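Local coordinates for protein xylulose kinase (Escherichia coli, PDB 2ITM) that phosphorylates D-xylulose to D-xylulose 5-phosphate at the expense of ATP, as a homodimeric sugar kinase of the FGGY family, at residues 108-119 with 185-193; 201-209 with 277-285. All coordinates share one frame; numbering follows the deposited sequence.

In the fold
The contacts follow one another along the chain: contact 1 (108-119 with 185-193) closes before contact 2 (201-209 with 277-285) opens, strand 201-203 being the next regular element after helix 186-190. Their centres lie about 22 Å apart and their nearest atoms about 5 Å, without touching. Contact 1 joins helices 102-111 and 115-119 to helix 186-190 within the N-terminal FGGY domain. Contact 2 sets the turn leading into strand 208-211 of the six-stranded sheet against the hairpin of strands 275-278 and 285-291. The side chains of Thr119 and His279 are each about 12 Å from the bound D-xylulose. Contact 2 thus spans the interface of the domains that probably flank the sugar site; contact 1 is internal to one.

Contact 1 (108-119 with 185-193); sequences LEARVPQSRVIT and SDVMLQACD
Met188 projects from helix 186-190 as a knob into a hole formed by Leu108, Ser115, Ile118 and Thr119. Its chain is bent at chi2 and chi3, which swings the thioether toward the other segment: SD lies 3.8 Å from Ser115 CB, and CE reaches Leu108 CD1 at 4.0 Å. On the same tight side Val112 CG2 presses on Ala191 CB at 3.5 Å. At the far end Ile118 CG2 lies 3.6 Å from Ser185 OG, the N-cap oxygen that accepts a bond from Met188 N (3.1 Å, 160°). An alanine in place of Ser185 would probably leave Met188 N without its capping acceptor and open a small gap beside the Ile118 methyl. The other branch of Val112 leads out toward solvent, CG1 meeting CG1 of the exposed Val187 at 3.6 Å. The looser side also holds Arg111, which gives the only hydrogen bond between the segments, a weak one at the guanidinium edge from NH1 to Ala191 O (2.8 Å), bent to 129° at the hydrogen. Leu133 of helix 128-138 touches Arg111 and Cys192. A single knob thus enters a hole where short helices, 115-119 and 186-190, cross steeply (-122°, axes 10.7 Å apart) in the N-terminal FGGY domain.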
loop_
_atom_site.group_PDB
_atom_site.type_symbol
_atom_site.label_atom_id
_atom_site.label_comp_id
_atom_site.label_asym_id
_atom_site.label_seq_id
_atom_site.Cartn_x
_atom_site.Cartn_y
_atom_site.Cartn_z
ATOM N N LEU A 108 12.765 -7.695 35.006
ATOM C CA LEU A 108 12.860 -9.051 35.437
ATOM C C LEU A 108 14.024 -9.779 34.843
ATOM O O LEU A 108 14.662 -10.505 35.488
ATOM C CB LEU A 108 11.567 -9.773 35.167
ATOM C CG LEU A 108 10.934 -10.557 36.283
ATOM C CD1 LEU A 108 10.201 -11.759 35.793
ATOM C CD2 LEU A 108 11.905 -10.918 37.329
ATOM N N GLU A 109 14.285 -9.558 33.588
ATOM C CA GLU A 109 15.384 -10.207 32.908
ATOM C C GLU A 109 16.723 -9.685 33.363
ATOM O O GLU A 109 17.699 -10.382 33.331
ATOM C CB GLU A 109 15.225 -10.158 31.404
ATOM C CG GLU A 109 14.379 -11.285 30.882
ATOM C CD GLU A 109 14.153 -11.295 29.383
ATOM O OE1 GLU A 109 13.634 -12.269 28.890
ATOM O OE2 GLU A 109 14.472 -10.325 28.702
ATOM N N ALA A 110 16.743 -8.449 33.821
ATOM C CA ALA A 110 17.934 -7.859 34.355
ATOM C C ALA A 110 18.170 -8.444 35.733
ATOM O O ALA A 110 19.261 -8.795 36.084
ATOM C CB ALA A 110 17.791 -6.405 34.435
ATOM N N ARG A 111 17.102 -8.537 36.503
ATOM C CA ARG A 111 17.158 -9.093 37.844
ATOM C C ARG A 111 17.572 -10.542 37.817
ATOM O O ARG A 111 18.362 -10.933 38.588
ATOM C CB ARG A 111 15.800 -9.034 38.501
ATOM C CG ARG A 111 15.533 -7.911 39.377
ATOM C CD ARG A 111 14.127 -7.959 39.923
ATOM N NE ARG A 111 13.548 -6.650 40.114
ATOM C CZ ARG A 111 12.581 -6.382 40.943
ATOM N NH1 ARG A 111 12.053 -7.338 41.658
ATOM N NH2 ARG A 111 12.142 -5.157 41.067
ATOM N N VAL A 112 17.026 -11.338 36.936
ATOM C CA VAL A 112 17.380 -12.738 36.881
ATOM C C VAL A 112 18.066 -13.108 35.598
ATOM O O VAL A 112 17.474 -13.576 34.685
ATOM C CB VAL A 112 16.193 -13.645 37.143
ATOM C CG1 VAL A 112 16.629 -14.997 37.396
ATOM C CG2 VAL A 112 15.434 -13.168 38.283
ATOM N N PRO A 113 19.362 -12.865 35.584
ATOM C CA PRO A 113 20.247 -13.099 34.458
ATOM C C PRO A 113 20.057 -14.444 33.796
ATOM O O PRO A 113 20.204 -14.591 32.598
ATOM C CB PRO A 113 21.600 -13.070 35.135
ATOM C CG PRO A 113 21.334 -12.868 36.511
ATOM C CD PRO A 113 19.999 -13.348 36.810
ATOM N N GLN A 114 19.725 -15.419 34.603
ATOM C CA GLN A 114 19.497 -16.733 34.087
ATOM C C GLN A 114 18.041 -17.051 33.799
ATOM O O GLN A 114 17.681 -18.175 33.585
ATOM C CB GLN A 114 20.088 -17.730 35.020
ATOM C CG GLN A 114 21.530 -17.946 34.732
ATOM C CD GLN A 114 22.012 -19.198 35.350
ATOM O OE1 GLN A 114 21.802 -19.428 36.517
ATOM N NE2 GLN A 114 22.639 -20.027 34.567
ATOM N N SER A 115 17.215 -16.037 33.781
ATOM C CA SER A 115 15.833 -16.275 33.526
ATOM C C SER A 115 15.502 -17.015 32.271
ATOM O O SER A 115 14.668 -17.848 32.301
ATOM C CB SER A 115 15.024 -15.033 33.686
ATOM O OG SER A 115 14.778 -14.449 32.455
ATOM N N ARG A 116 16.145 -16.720 31.160
ATOM C CA ARG A 116 15.870 -17.425 29.920
ATOM C C ARG A 116 16.322 -18.876 30.014
ATOM O O ARG A 116 15.812 -19.715 29.350
ATOM C CB ARG A 116 16.452 -16.706 28.687
ATOM C CG ARG A 116 16.103 -15.191 28.531
ATOM C CD ARG A 116 16.474 -14.526 27.186
ATOM N NE ARG A 116 16.135 -13.110 27.161
ATOM C CZ ARG A 116 16.571 -12.208 26.282
ATOM N NH1 ARG A 116 17.388 -12.544 25.305
ATOM N NH2 ARG A 116 16.189 -10.954 26.378
ATOM N N VAL A 117 17.281 -19.152 30.871
ATOM C CA VAL A 117 17.771 -20.510 31.057
ATOM C C VAL A 117 16.792 -21.347 31.877
ATOM O O VAL A 117 16.582 -22.493 31.599
ATOM C CB VAL A 117 19.130 -20.554 31.772
ATOM C CG1 VAL A 117 19.277 -21.808 32.488
ATOM C CG2 VAL A 117 20.233 -20.448 30.825
ATOM N N ILE A 118 16.212 -20.736 32.893
ATOM C CA ILE A 118 15.270 -21.395 33.761
ATOM C C ILE A 118 13.915 -21.542 33.106
ATOM O O ILE A 118 13.349 -22.574 33.190
ATOM C CB ILE A 118 15.131 -20.650 35.116
ATOM C CG1 ILE A 118 16.463 -20.499 35.835
ATOM C CG2 ILE A 118 14.195 -21.332 36.045
ATOM C CD1 ILE A 118 16.392 -19.552 36.936
ATOM N N THR A 119 13.417 -20.522 32.444
ATOM C CA THR A 119 12.100 -20.602 31.829
ATOM C C THR A 119 12.095 -21.217 30.448
ATOM O O THR A 119 11.081 -21.736 30.017
ATOM C CB THR A 119 11.407 -19.254 31.778
ATOM O OG1 THR A 119 12.107 -18.392 30.888
ATOM C CG2 THR A 119 11.475 -18.557 33.105
ATOM N N SER A 185 10.350 -22.425 40.312
ATOM C CA SER A 185 11.694 -21.891 40.456
ATOM C C SER A 185 11.770 -20.840 41.547
ATOM O O SER A 185 11.239 -19.748 41.403
ATOM C CB SER A 185 12.169 -21.286 39.143
ATOM O OG SER A 185 13.224 -20.364 39.336
ATOM N N ASP A 186 12.446 -21.182 42.633
ATOM C CA ASP A 186 12.544 -20.308 43.784
ATOM C C ASP A 186 13.147 -18.970 43.382
ATOM O O ASP A 186 12.731 -17.920 43.853
ATOM C CB ASP A 186 13.369 -20.972 44.886
ATOM C CG ASP A 186 12.595 -22.037 45.649
ATOM O OD1 ASP A 186 11.367 -22.098 45.517
ATOM O OD2 ASP A 186 13.139 -22.849 46.413
ATOM N N VAL A 187 14.115 -19.028 42.486
ATOM C CA VAL A 187 14.763 -17.845 41.949
ATOM C C VAL A 187 13.770 -16.906 41.277
ATOM O O VAL A 187 13.751 -15.730 41.526
ATOM C CB VAL A 187 15.844 -18.223 40.912
ATOM C CG1 VAL A 187 16.467 -17.015 40.330
ATOM C CG2 VAL A 187 16.878 -19.105 41.568
ATOM N N MET A 188 12.936 -17.459 40.414
ATOM C CA MET A 188 12.013 -16.657 39.653
ATOM C C MET A 188 10.943 -16.035 40.557
ATOM O O MET A 188 10.520 -14.913 40.337
ATOM C CB MET A 188 11.401 -17.478 38.519
ATOM C CG MET A 188 12.356 -17.788 37.381
ATOM S SD MET A 188 13.173 -16.360 36.667
ATOM C CE MET A 188 11.768 -15.483 36.045
ATOM N N LEU A 189 10.535 -16.782 41.601
ATOM C CA LEU A 189 9.483 -16.359 42.516
ATOM C C LEU A 189 9.958 -15.296 43.455
ATOM O O LEU A 189 9.321 -14.277 43.616
ATOM C CB LEU A 189 8.965 -17.547 43.323
ATOM C CG LEU A 189 8.063 -18.559 42.612
ATOM C CD1 LEU A 189 8.179 -19.948 43.186
ATOM C CD2 LEU A 189 6.628 -18.097 42.603
ATOM N N GLN A 190 11.096 -15.533 44.078
ATOM C CA GLN A 190 11.738 -14.527 44.903
ATOM C C GLN A 190 11.845 -13.188 44.190
ATOM O O GLN A 190 11.524 -12.153 44.745
ATOM C CB GLN A 190 13.114 -15.011 45.345
ATOM C CG GLN A 190 13.193 -15.361 46.812
ATOM C CD GLN A 190 13.700 -16.762 47.072
ATOM O OE1 GLN A 190 14.572 -17.257 46.365
ATOM N NE2 GLN A 190 13.167 -17.399 48.104
ATOM N N ALA A 191 12.287 -13.234 42.945
ATOM C CA ALA A 191 12.543 -12.036 42.147
ATOM C C ALA A 191 11.283 -11.228 41.959
ATOM O O ALA A 191 11.338 -10.055 41.638
ATOM C CB ALA A 191 13.126 -12.405 40.818
ATOM N N CYS A 192 10.142 -11.867 42.159
ATOM C CA CYS A 192 8.872 -11.191 42.089
ATOM C C CYS A 192 8.297 -10.985 43.484
ATOM O O CYS A 192 7.180 -10.527 43.632
ATOM C CB CYS A 192 7.896 -11.990 41.225
ATOM S SG CYS A 192 8.436 -12.331 39.543
ATOM N N ASP A 193 9.078 -11.326 44.496
ATOM C CA ASP A 193 8.614 -11.277 45.873
ATOM C C ASP A 193 7.397 -12.159 46.092
ATOM O O ASP A 193 6.389 -11.735 46.638
ATOM C CB ASP A 193 8.287 -9.852 46.267
ATOM C CG ASP A 193 8.825 -9.489 47.618
ATOM O OD1 ASP A 193 8.548 -10.216 48.584
ATOM O OD2 ASP A 193 9.552 -8.496 47.803
#

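Contact 2 (201-209 with 277-285); sequences ALYEGSEIT and FCHALPQRW
Gly205 and Ala280 bring the two backbones together, their CA atoms 4.5 Å apart. The direct polar evidence is a CA-H...O contact from Gly205 CA to Ala280 O (3.1 Å, 135° at the hydrogen); a CB at this position would clash with that carbonyl oxygen. Van der Waals contact centres on Pro282, whose CG and CD are met by two side chains. Glu204 crosses it at a slant, CB lying 3.8 Å from Pro282 CG, and Ser206 OG lies 3.6 Å from Pro282 CD. The bend of Glu204 at chi2 (-73°) carries its carboxylate over to Pro282, with OE1 3.5 Å from Pro282 CA. Two waters bridge the segments. One donates to Glu204 OE1 and His279 O while accepting from Gly205 N (3.0 Å). The second donates to Glu204 OE2 (2.7 Å) and accepts from Gln283 N and NE2. Arg182 plays a double role: its salt bridge to Glu204 OE1 could offset that oxygen's closeness to Leu281 O, another acceptor, at 3.4 Å, and its NH1 hydrogen-bonds Arg284 O. Overall, a type I turn (204-207) of the N-terminal domain packs against the type II loop (281-284) of a C-terminal-domain beta hairpin, strands 275-278 and 285-291, at the interface of the two actin-like domains.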
loop_
_atom_site.group_PDB
_atom_site.type_symbol
_atom_site.label_atom_id
_atom_site.label_comp_id
_atom_site.label_asym_id
_atom_site.label_seq_id
_atom_site.Cartn_x
_atom_site.Cartn_y
_atom_site.Cartn_z
ATOM N N ALA A 201 -0.606 -26.108 43.709
ATOM C CA ALA A 201 0.049 -27.387 43.485
ATOM C C ALA A 201 0.133 -27.774 42.012
ATOM O O ALA A 201 -0.766 -27.515 41.246
ATOM C CB ALA A 201 -0.640 -28.461 44.286
ATOM N N LEU A 202 1.251 -28.373 41.632
ATOM C CA LEU A 202 1.502 -28.733 40.248
ATOM C C LEU A 202 1.208 -30.199 39.986
ATOM O O LEU A 202 1.563 -31.040 40.783
ATOM C CB LEU A 202 2.933 -28.415 39.860
ATOM C CG LEU A 202 3.349 -26.949 39.866
ATOM C CD1 LEU A 202 4.849 -26.801 39.900
ATOM C CD2 LEU A 202 2.758 -26.210 38.690
ATOM N N TYR A 203 0.570 -30.451 38.871
ATOM C CA TYR A 203 0.327 -31.808 38.425
ATOM C C TYR A 203 0.703 -31.949 36.959
ATOM O O TYR A 203 0.917 -30.968 36.278
ATOM C CB TYR A 203 -1.140 -32.175 38.616
ATOM C CG TYR A 203 -1.615 -32.254 40.043
ATOM C CD1 TYR A 203 -1.719 -31.123 40.823
ATOM C CD2 TYR A 203 -1.971 -33.462 40.606
ATOM C CE1 TYR A 203 -2.163 -31.195 42.126
ATOM C CE2 TYR A 203 -2.416 -33.545 41.898
ATOM C CZ TYR A 203 -2.511 -32.412 42.661
ATOM O OH TYR A 203 -2.952 -32.500 43.951
ATOM N N GLU A 204 0.764 -33.178 36.479
ATOM C CA GLU A 204 0.709 -33.437 35.047
ATOM C C GLU A 204 -0.723 -33.394 34.538
ATOM O O GLU A 204 -1.649 -33.618 35.286
ATOM C CB GLU A 204 1.373 -34.764 34.713
ATOM C CG GLU A 204 2.793 -34.902 35.215
ATOM C CD GLU A 204 3.789 -34.067 34.441
ATOM O OE1 GLU A 204 3.465 -33.603 33.351
ATOM O OE2 GLU A 204 4.903 -33.880 34.934
ATOM N N GLY A 205 -0.891 -33.074 33.266
ATOM C CA GLY A 205 -2.203 -32.842 32.691
ATOM C C GLY A 205 -3.207 -33.941 32.952
ATOM O O GLY A 205 -4.382 -33.672 33.124
ATOM N N SER A 206 -2.722 -35.175 32.994
ATOM C CA SER A 206 -3.562 -36.362 32.983
ATOM C C SER A 206 -3.857 -36.889 34.383
ATOM O O SER A 206 -4.522 -37.895 34.540
ATOM C CB SER A 206 -2.909 -37.456 32.141
ATOM O OG SER A 206 -1.528 -37.538 32.397
ATOM N N GLU A 207 -3.361 -36.181 35.387
ATOM C CA GLU A 207 -3.543 -36.534 36.785
ATOM C C GLU A 207 -4.764 -35.850 37.411
ATOM O O GLU A 207 -5.143 -34.762 37.018
ATOM C CB GLU A 207 -2.281 -36.194 37.575
ATOM C CG GLU A 207 -1.074 -37.028 37.207
ATOM C CD GLU A 207 0.205 -36.573 37.883
ATOM O OE1 GLU A 207 1.216 -37.284 37.766
ATOM O OE2 GLU A 207 0.209 -35.512 38.522
ATOM N N ILE A 208 -5.363 -36.514 38.388
ATOM C CA ILE A 208 -6.519 -35.992 39.103
ATOM C C ILE A 208 -6.146 -35.021 40.228
ATOM O O ILE A 208 -5.270 -35.282 41.027
ATOM C CB ILE A 208 -7.371 -37.154 39.631
ATOM C CG1 ILE A 208 -7.811 -38.051 38.480
ATOM C CG2 ILE A 208 -8.557 -36.675 40.409
ATOM C CD1 ILE A 208 -8.846 -39.036 38.853
ATOM N N THR A 209 -6.807 -33.878 40.253
ATOM C CA THR A 209 -6.509 -32.841 41.225
ATOM C C THR A 209 -7.556 -32.772 42.329
ATOM O O THR A 209 -7.385 -32.078 43.311
ATOM C CB THR A 209 -6.393 -31.487 40.542
ATOM O OG1 THR A 209 -7.625 -31.177 39.899
ATOM C CG2 THR A 209 -5.394 -31.538 39.440
ATOM N N PHE A 277 7.812 -24.814 26.456
ATOM C CA PHE A 277 7.042 -25.131 27.642
ATOM C C PHE A 277 6.981 -26.616 27.919
ATOM O O PHE A 277 7.309 -27.431 27.066
ATOM C CB PHE A 277 5.621 -24.599 27.509
ATOM C CG PHE A 277 5.527 -23.136 27.286
ATOM C CD1 PHE A 277 4.848 -22.635 26.203
ATOM C CD2 PHE A 277 6.093 -22.255 28.174
ATOM C CE1 PHE A 277 4.753 -21.297 26.000
ATOM C CE2 PHE A 277 5.991 -20.910 27.981
ATOM C CZ PHE A 277 5.316 -20.427 26.899
ATOM N N CYS A 278 6.517 -26.967 29.108
ATOM C CA CYS A 278 6.077 -28.317 29.371
ATOM C C CYS A 278 4.838 -28.647 28.546
ATOM O O CYS A 278 4.033 -27.783 28.268
ATOM C CB CYS A 278 5.829 -28.534 30.868
ATOM S SG CYS A 278 7.236 -28.283 31.956
ATOM N N HIS A 279 4.715 -29.900 28.143
ATOM C CA HIS A 279 3.489 -30.416 27.549
ATOM C C HIS A 279 2.524 -30.893 28.635
ATOM O O HIS A 279 2.926 -31.142 29.751
ATOM C CB HIS A 279 3.818 -31.550 26.573
ATOM C CG HIS A 279 2.755 -31.828 25.558
ATOM N ND1 HIS A 279 1.546 -31.171 25.540
ATOM C CD2 HIS A 279 2.726 -32.689 24.520
ATOM C CE1 HIS A 279 0.818 -31.620 24.537
ATOM N NE2 HIS A 279 1.511 -32.544 23.904
ATOM N N ALA A 280 1.254 -31.028 28.283
ATOM C CA ALA A 280 0.227 -31.430 29.229
ATOM C C ALA A 280 0.226 -32.933 29.510
ATOM O O ALA A 280 -0.723 -33.477 30.041
ATOM C CB ALA A 280 -1.138 -30.976 28.759
ATOM N N LEU A 281 1.305 -33.585 29.096
ATOM C CA LEU A 281 1.499 -34.978 29.451
ATOM C C LEU A 281 2.810 -35.190 30.175
ATOM O O LEU A 281 3.718 -34.388 30.080
ATOM C CB LEU A 281 1.417 -35.863 28.209
ATOM C CG LEU A 281 0.090 -35.909 27.465
ATOM C CD1 LEU A 281 0.277 -36.327 26.042
ATOM C CD2 LEU A 281 -0.923 -36.790 28.178
ATOM N N PRO A 282 2.892 -36.296 30.894
ATOM C CA PRO A 282 4.063 -36.585 31.708
ATOM C C PRO A 282 5.287 -36.819 30.845
ATOM O O PRO A 282 5.196 -37.440 29.807
ATOM C CB PRO A 282 3.655 -37.853 32.443
ATOM C CG PRO A 282 2.169 -37.788 32.474
ATOM C CD PRO A 282 1.796 -37.230 31.174
ATOM N N GLN A 283 6.406 -36.261 31.278
ATOM C CA GLN A 283 7.667 -36.359 30.574
ATOM C C GLN A 283 7.572 -35.916 29.110
ATOM O O GLN A 283 8.242 -36.457 28.250
ATOM C CB GLN A 283 8.242 -37.761 30.685
ATOM C CG GLN A 283 8.767 -38.115 32.051
ATOM C CD GLN A 283 9.945 -37.271 32.472
ATOM O OE1 GLN A 283 11.050 -37.472 31.997
ATOM N NE2 GLN A 283 9.711 -36.335 33.370
ATOM N N ARG A 284 6.730 -34.927 28.850
ATOM C CA ARG A 284 6.631 -34.350 27.532
ATOM C C ARG A 284 6.810 -32.847 27.552
ATOM O O ARG A 284 6.363 -32.174 28.466
ATOM C CB ARG A 284 5.297 -34.697 26.892
ATOM C CG ARG A 284 5.188 -36.094 26.353
ATOM C CD ARG A 284 6.255 -36.461 25.364
ATOM N NE ARG A 284 7.096 -37.503 25.915
ATOM C CZ ARG A 284 6.903 -38.784 25.722
ATOM N NH1 ARG A 284 5.913 -39.188 24.968
ATOM N NH2 ARG A 284 7.705 -39.660 26.282
ATOM N N TRP A 285 7.445 -32.342 26.503
ATOM C CA TRP A 285 7.795 -30.939 26.357
ATOM C C TRP A 285 7.511 -30.516 24.915
ATOM O O TRP A 285 7.434 -31.347 24.034
ATOM C CB TRP A 285 9.284 -30.756 26.626
ATOM C CG TRP A 285 9.670 -30.664 28.038
ATOM C CD1 TRP A 285 9.677 -29.558 28.795
ATOM C CD2 TRP A 285 10.140 -31.720 28.863
ATOM N NE1 TRP A 285 10.118 -29.848 30.059
ATOM C CE2 TRP A 285 10.405 -31.180 30.123
ATOM C CE3 TRP A 285 10.361 -33.079 28.664
ATOM C CZ2 TRP A 285 10.876 -31.941 31.169
ATOM C CZ3 TRP A 285 10.827 -33.828 29.697
ATOM C CH2 TRP A 285 11.084 -33.263 30.936
HETATM O O HOH W 1 1.740 -31.991 32.388
HETATM O O HOH W 2 6.606 -35.817 34.055
#